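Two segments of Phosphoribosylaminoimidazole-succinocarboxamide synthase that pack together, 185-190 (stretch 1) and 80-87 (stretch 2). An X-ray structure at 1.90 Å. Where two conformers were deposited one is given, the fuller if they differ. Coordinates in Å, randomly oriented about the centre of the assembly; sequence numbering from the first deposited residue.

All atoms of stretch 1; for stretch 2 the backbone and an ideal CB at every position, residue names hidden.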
ATOM      1  N   ASP A 185      17.079  13.184 -14.771  1.00 14.43           N
ATOM      2  CA  ASP A 185      15.716  13.725 -14.704  1.00 15.02           C
ATOM      3  C   ASP A 185      14.681  12.611 -14.842  1.00 14.87           C
ATOM      4  O   ASP A 185      14.896  11.634 -15.559  1.00 14.04           O
ATOM      5  CB  ASP A 185      15.469  14.769 -15.801  1.00 15.32           C
ATOM      6  CG  ASP A 185      16.278  16.040 -15.602  1.00 18.77           C
ATOM      7  OD1 ASP A 185      16.604  16.688 -16.612  1.00 25.61           O
ATOM      8  OD2 ASP A 185      16.578  16.400 -14.448  1.00 22.50           O
ATOM      9  N   ILE A 186      13.546  12.791 -14.178  1.00 14.41           N
ATOM     10  CA  ILE A 186      12.474  11.804 -14.202  1.00 12.70           C
ATOM     11  C   ILE A 186      11.523  12.100 -15.360  1.00 12.79           C
ATOM     12  O   ILE A 186      10.967  13.201 -15.471  1.00 12.50           O
ATOM     13  CB  ILE A 186      11.749  11.745 -12.838  1.00 13.00           C
ATOM     14  CG1 ILE A 186      12.751  11.328 -11.749  1.00 13.29           C
ATOM     15  CG2 ILE A 186      10.544  10.781 -12.891  1.00 16.99           C
ATOM     16  CD1 ILE A 186      12.240  11.460 -10.329  1.00 19.13           C
ATOM     17  N   VAL A 187      11.351  11.096 -16.209  1.00 13.07           N
ATOM     18  CA  VAL A 187      10.675  11.238 -17.492  1.00 13.36           C
ATOM     19  C   VAL A 187       9.480  10.281 -17.588  1.00 13.53           C
ATOM     20  O   VAL A 187       9.602   9.093 -17.287  1.00 13.39           O
ATOM     21  CB  VAL A 187      11.672  10.956 -18.649  1.00 13.52           C
ATOM     22  CG1 VAL A 187      10.990  11.055 -20.002  1.00 14.17           C
ATOM     23  CG2 VAL A 187      12.867  11.921 -18.575  1.00 14.55           C
ATOM     24  N   LEU A 188       8.338  10.821 -18.003  1.00 12.83           N
ATOM     25  CA  LEU A 188       7.121  10.036 -18.214  0.50 13.46           C
ATOM     26  C   LEU A 188       7.287   9.122 -19.426  1.00 14.11           C
ATOM     27  O   LEU A 188       7.673   9.580 -20.510  1.00 15.68           O
ATOM     28  CB  LEU A 188       5.921  10.964 -18.410  0.50 12.89           C
ATOM     29  CG  LEU A 188       4.569  10.275 -18.568  0.50 12.62           C
ATOM     30  CD1 LEU A 188       4.293   9.429 -17.343  0.50  9.59           C
ATOM     31  CD2 LEU A 188       3.459  11.292 -18.791  0.50  8.43           C
ATOM     32  N   ALA A 189       6.998   7.836 -19.240  1.00 13.19           N
ATOM     33  CA  ALA A 189       7.209   6.828 -20.285  1.00 13.73           C
ATOM     34  C   ALA A 189       5.923   6.076 -20.638  1.00 13.35           C
ATOM     35  O   ALA A 189       4.828   6.626 -20.496  1.00 12.59           O
ATOM     36  CB  ALA A 189       8.320   5.862 -19.865  1.00 14.78           C
ATOM     37  N   ASP A 190       6.065   4.834 -21.114  1.00 13.34           N
ATOM     38  CA  ASP A 190       4.930   3.978 -21.487  1.00 14.18           C
ATOM     39  C   ASP A 190       3.945   4.703 -22.424  1.00 14.80           C
ATOM     40  O   ASP A 190       4.372   5.366 -23.382  1.00 14.49           O
ATOM     41  CB  ASP A 190       4.236   3.385 -20.237  1.00 14.31           C
ATOM     42  CG  ASP A 190       3.367   2.173 -20.562  1.00 19.26           C
ATOM     43  OD1 ASP A 190       2.153   2.207 -20.268  1.00 16.68           O
ATOM     44  OD2 ASP A 190       3.892   1.190 -21.126  1.00 18.05           O
ATOM     45  N   UNK A  80      10.741   6.739 -29.173  1.00 19.86           N
ATOM     46  CA  UNK A  80      10.773   7.155 -27.777  1.00 18.62           C
ATOM     47  C   UNK A  80      12.206   7.132 -27.245  1.00 18.86           C
ATOM     48  O   UNK A  80      13.055   6.388 -27.745  1.00 17.99           O
ATOM     49  CB  UNK A  80       9.874   6.253 -26.929  1.00 18.62           C
ATOM     50  N   UNK A  81      12.463   7.975 -26.250  1.00 19.00           N
ATOM     51  CA  UNK A  81      13.757   8.064 -25.586  1.00 18.54           C
ATOM     52  C   UNK A  81      14.004   6.816 -24.736  1.00 18.85           C
ATOM     53  O   UNK A  81      13.102   6.354 -24.030  1.00 17.21           O
ATOM     54  CB  UNK A  81      13.831   9.324 -24.722  1.00 18.54           C
ATOM     55  N   UNK A  82      15.213   6.260 -24.816  1.00 17.67           N
ATOM     56  CA  UNK A  82      15.621   5.184 -23.910  1.00 19.23           C
ATOM     57  C   UNK A  82      15.828   5.731 -22.495  1.00 18.24           C
ATOM     58  O   UNK A  82      16.442   6.784 -22.313  1.00 17.71           O
ATOM     59  CB  UNK A  82      16.900   4.513 -24.414  1.00 19.23           C
ATOM     60  N   UNK A  83      15.294   5.017 -21.506  1.00 17.59           N
ATOM     61  CA  UNK A  83      15.387   5.427 -20.100  1.00 17.76           C
ATOM     62  C   UNK A  83      15.756   4.248 -19.219  1.00 17.11           C
ATOM     63  O   UNK A  83      15.520   3.099 -19.582  1.00 18.51           O
ATOM     64  CB  UNK A  83      14.068   6.041 -19.627  1.00 17.76           C
ATOM     65  N   UNK A  84      16.343   4.541 -18.061  1.00 18.49           N
ATOM     66  CA  UNK A  84      16.455   3.570 -16.987  1.00 17.52           C
ATOM     67  C   UNK A  84      15.106   3.574 -16.276  1.00 17.00           C
ATOM     68  O   UNK A  84      14.783   4.514 -15.547  1.00 13.12           O
ATOM     69  CB  UNK A  84      17.608   3.894 -16.035  1.00 17.52           C
ATOM     70  N   UNK A  85      14.320   2.530 -16.514  1.00 15.51           N
ATOM     71  CA  UNK A  85      12.933   2.502 -16.063  1.00 14.49           C
ATOM     72  C   UNK A  85      12.800   2.207 -14.581  1.00 13.70           C
ATOM     73  O   UNK A  85      13.495   1.348 -14.045  1.00 12.76           O
ATOM     74  CB  UNK A  85      12.147   1.460 -16.862  1.00 14.49           C
ATOM     75  N   UNK A  86      11.900   2.923 -13.912  1.00 12.51           N
ATOM     76  CA  UNK A  86      11.503   2.547 -12.555  1.00 11.68           C
ATOM     77  C   UNK A  86      10.562   1.348 -12.635  1.00 13.09           C
ATOM     78  O   UNK A  86       9.690   1.309 -13.512  1.00 12.53           O
ATOM     79  CB  UNK A  86      10.836   3.717 -11.829  1.00 11.68           C
ATOM     80  N   UNK A  87      10.712   0.382 -11.706  1.00 13.34           N
ATOM     81  CA  UNK A  87       9.820  -0.775 -11.674  1.00 13.57           C
ATOM     82  C   UNK A  87       8.491  -0.415 -10.998  1.00 13.17           C
ATOM     83  O   UNK A  87       8.079  -1.083 -10.051  1.00 14.23           O
ATOM     84  CB  UNK A  87      10.488  -1.943 -10.945  1.00 13.57           C
TER

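Stretch 1 offers mainly aliphatic groups to this contact: I186, V187 and the methyl of A189. No hydrogen bond crosses between the stretches. The touching parts run 107° apart. No ideal CB of stretch 2 has an atom of stretch 1 within 5.5 Å, so side chains make the contact.

Position 80 has extended backbone angles. Its ideal CB has nothing of stretch 1 within 5.5 Å, so the contact sets little preference. It is V80, which stays clear of stretch 1.

Position 81 directs CA-to-CB toward stretch 1, but from a distance. The nearest feature is the side chain of V187, which offers no charge or hydrogen-bonding group. A long side chain would be needed, either apolar or polar with its end left free of stretch 1. The residue is E81. Its chain is extended (chi1 and chi2 both t), and OE1 lies 4.1 Å from V187 CG1.

Position 82 is out of reach, and many residues would suit. It is K82, fully extended, with no contact.

Position 83 is central. Its CA is 7.9 Å from that of V187, the nearest CA pair across the stretches, and its CB points toward stretch 1. V187 and A189 also point their CB atoms this way, leaving an apolar space between backbones. Leucine, isoleucine or methionine would suit. The residue is L83, with chi1 m and chi2 t. L83 CD2 lies 3.8 Å from V187 CB. L83 CD1 lies 3.9 Å from both A189 CB and V187 CB, so it sits against both residues.

Position 84 is out of reach, so a polar residue is as acceptable as any. It is D84.

Position 85 points its CB sideways. The methyl of A189 is the apolar target. A side chain of some length, able to bend, would suit: methionine or leucine, or the aliphatic part of lysine or arginine. The residue is M85. With all three chi angles m, the chain curls back and brings CE to 3.7 Å from A189 CB.

Position 86 points toward stretch 1, with I186 across a wide space. A large side chain is favoured: an aromatic or a long aliphatic one. The residue is Y86. Its ring meets I186 obliquely, with CE2 4.2 Å from I186 CG2. OH comes 3.7 Å from I186 CG1 and is hydrogen-bonded elsewhere in the structure.

Position 87 is out of reach. Its phi of -80° is compatible with proline but does not require it. It is P87.

Stretch 2, residues 80-87: VEKLDMYP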
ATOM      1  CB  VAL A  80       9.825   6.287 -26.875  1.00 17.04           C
ATOM      2  CG1 VAL A  80       8.365   6.435 -27.313  1.00 14.29           C
ATOM      3  CG2 VAL A  80      10.240   4.810 -26.866  1.00 20.17           C
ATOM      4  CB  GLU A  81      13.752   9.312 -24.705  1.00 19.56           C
ATOM      5  CG  GLU A  81      15.062   9.643 -24.025  1.00 22.34           C
ATOM      6  CD  GLU A  81      14.950  10.871 -23.137  1.00 25.52           C
ATOM      7  OE1 GLU A  81      13.821  11.375 -22.941  1.00 28.07           O
ATOM      8  OE2 GLU A  81      15.994  11.331 -22.634  1.00 29.80           O
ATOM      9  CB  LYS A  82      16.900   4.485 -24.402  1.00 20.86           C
ATOM     10  CG  LYS A  82      17.257   3.224 -23.617  1.00 26.04           C
ATOM     11  CD  LYS A  82      18.529   2.547 -24.119  1.00 31.49           C
ATOM     12  CE  LYS A  82      18.728   1.213 -23.411  1.00 37.42           C
ATOM     13  NZ  LYS A  82      20.011   0.540 -23.769  1.00 42.77           N
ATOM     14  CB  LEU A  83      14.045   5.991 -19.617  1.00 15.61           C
ATOM     15  CG  LEU A  83      13.394   7.162 -20.359  1.00 17.45           C
ATOM     16  CD1 LEU A  83      11.946   7.314 -19.902  1.00 18.72           C
ATOM     17  CD2 LEU A  83      14.160   8.461 -20.159  1.00 16.95           C
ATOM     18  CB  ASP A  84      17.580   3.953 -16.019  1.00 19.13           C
ATOM     19  CG  ASP A  84      18.969   3.676 -16.588  1.00 24.18           C
ATOM     20  OD1 ASP A  84      19.095   2.840 -17.512  1.00 26.34           O
ATOM     21  OD2 ASP A  84      19.938   4.292 -16.102  1.00 24.85           O
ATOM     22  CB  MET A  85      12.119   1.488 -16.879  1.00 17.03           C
ATOM     23  CG  MET A  85      11.886   1.877 -18.346  1.00 18.36           C
ATOM     24  SD  MET A  85      10.923   3.391 -18.603  1.00 22.09           S
ATOM     25  CE  MET A  85       9.331   2.872 -17.936  1.00 19.12           C
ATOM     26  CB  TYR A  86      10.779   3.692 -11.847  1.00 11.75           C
ATOM     27  CG  TYR A  86      11.654   4.872 -11.498  1.00 12.66           C
ATOM     28  CD1 TYR A  86      12.523   4.820 -10.407  1.00 13.85           C
ATOM     29  CD2 TYR A  86      11.611   6.041 -12.257  1.00 15.30           C
ATOM     30  CE1 TYR A  86      13.329   5.901 -10.077  1.00 11.39           C
ATOM     31  CE2 TYR A  86      12.414   7.130 -11.939  1.00 13.94           C
ATOM     32  CZ  TYR A  86      13.265   7.057 -10.848  1.00 13.90           C
ATOM     33  OH  TYR A  86      14.058   8.140 -10.527  1.00 15.54           O
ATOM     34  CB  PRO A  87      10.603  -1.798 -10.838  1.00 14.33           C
ATOM     35  CG  PRO A  87      11.441  -0.987  -9.935  1.00 13.05           C
ATOM     36  CD  PRO A  87      11.753   0.313 -10.659  1.00 14.94           C
TER
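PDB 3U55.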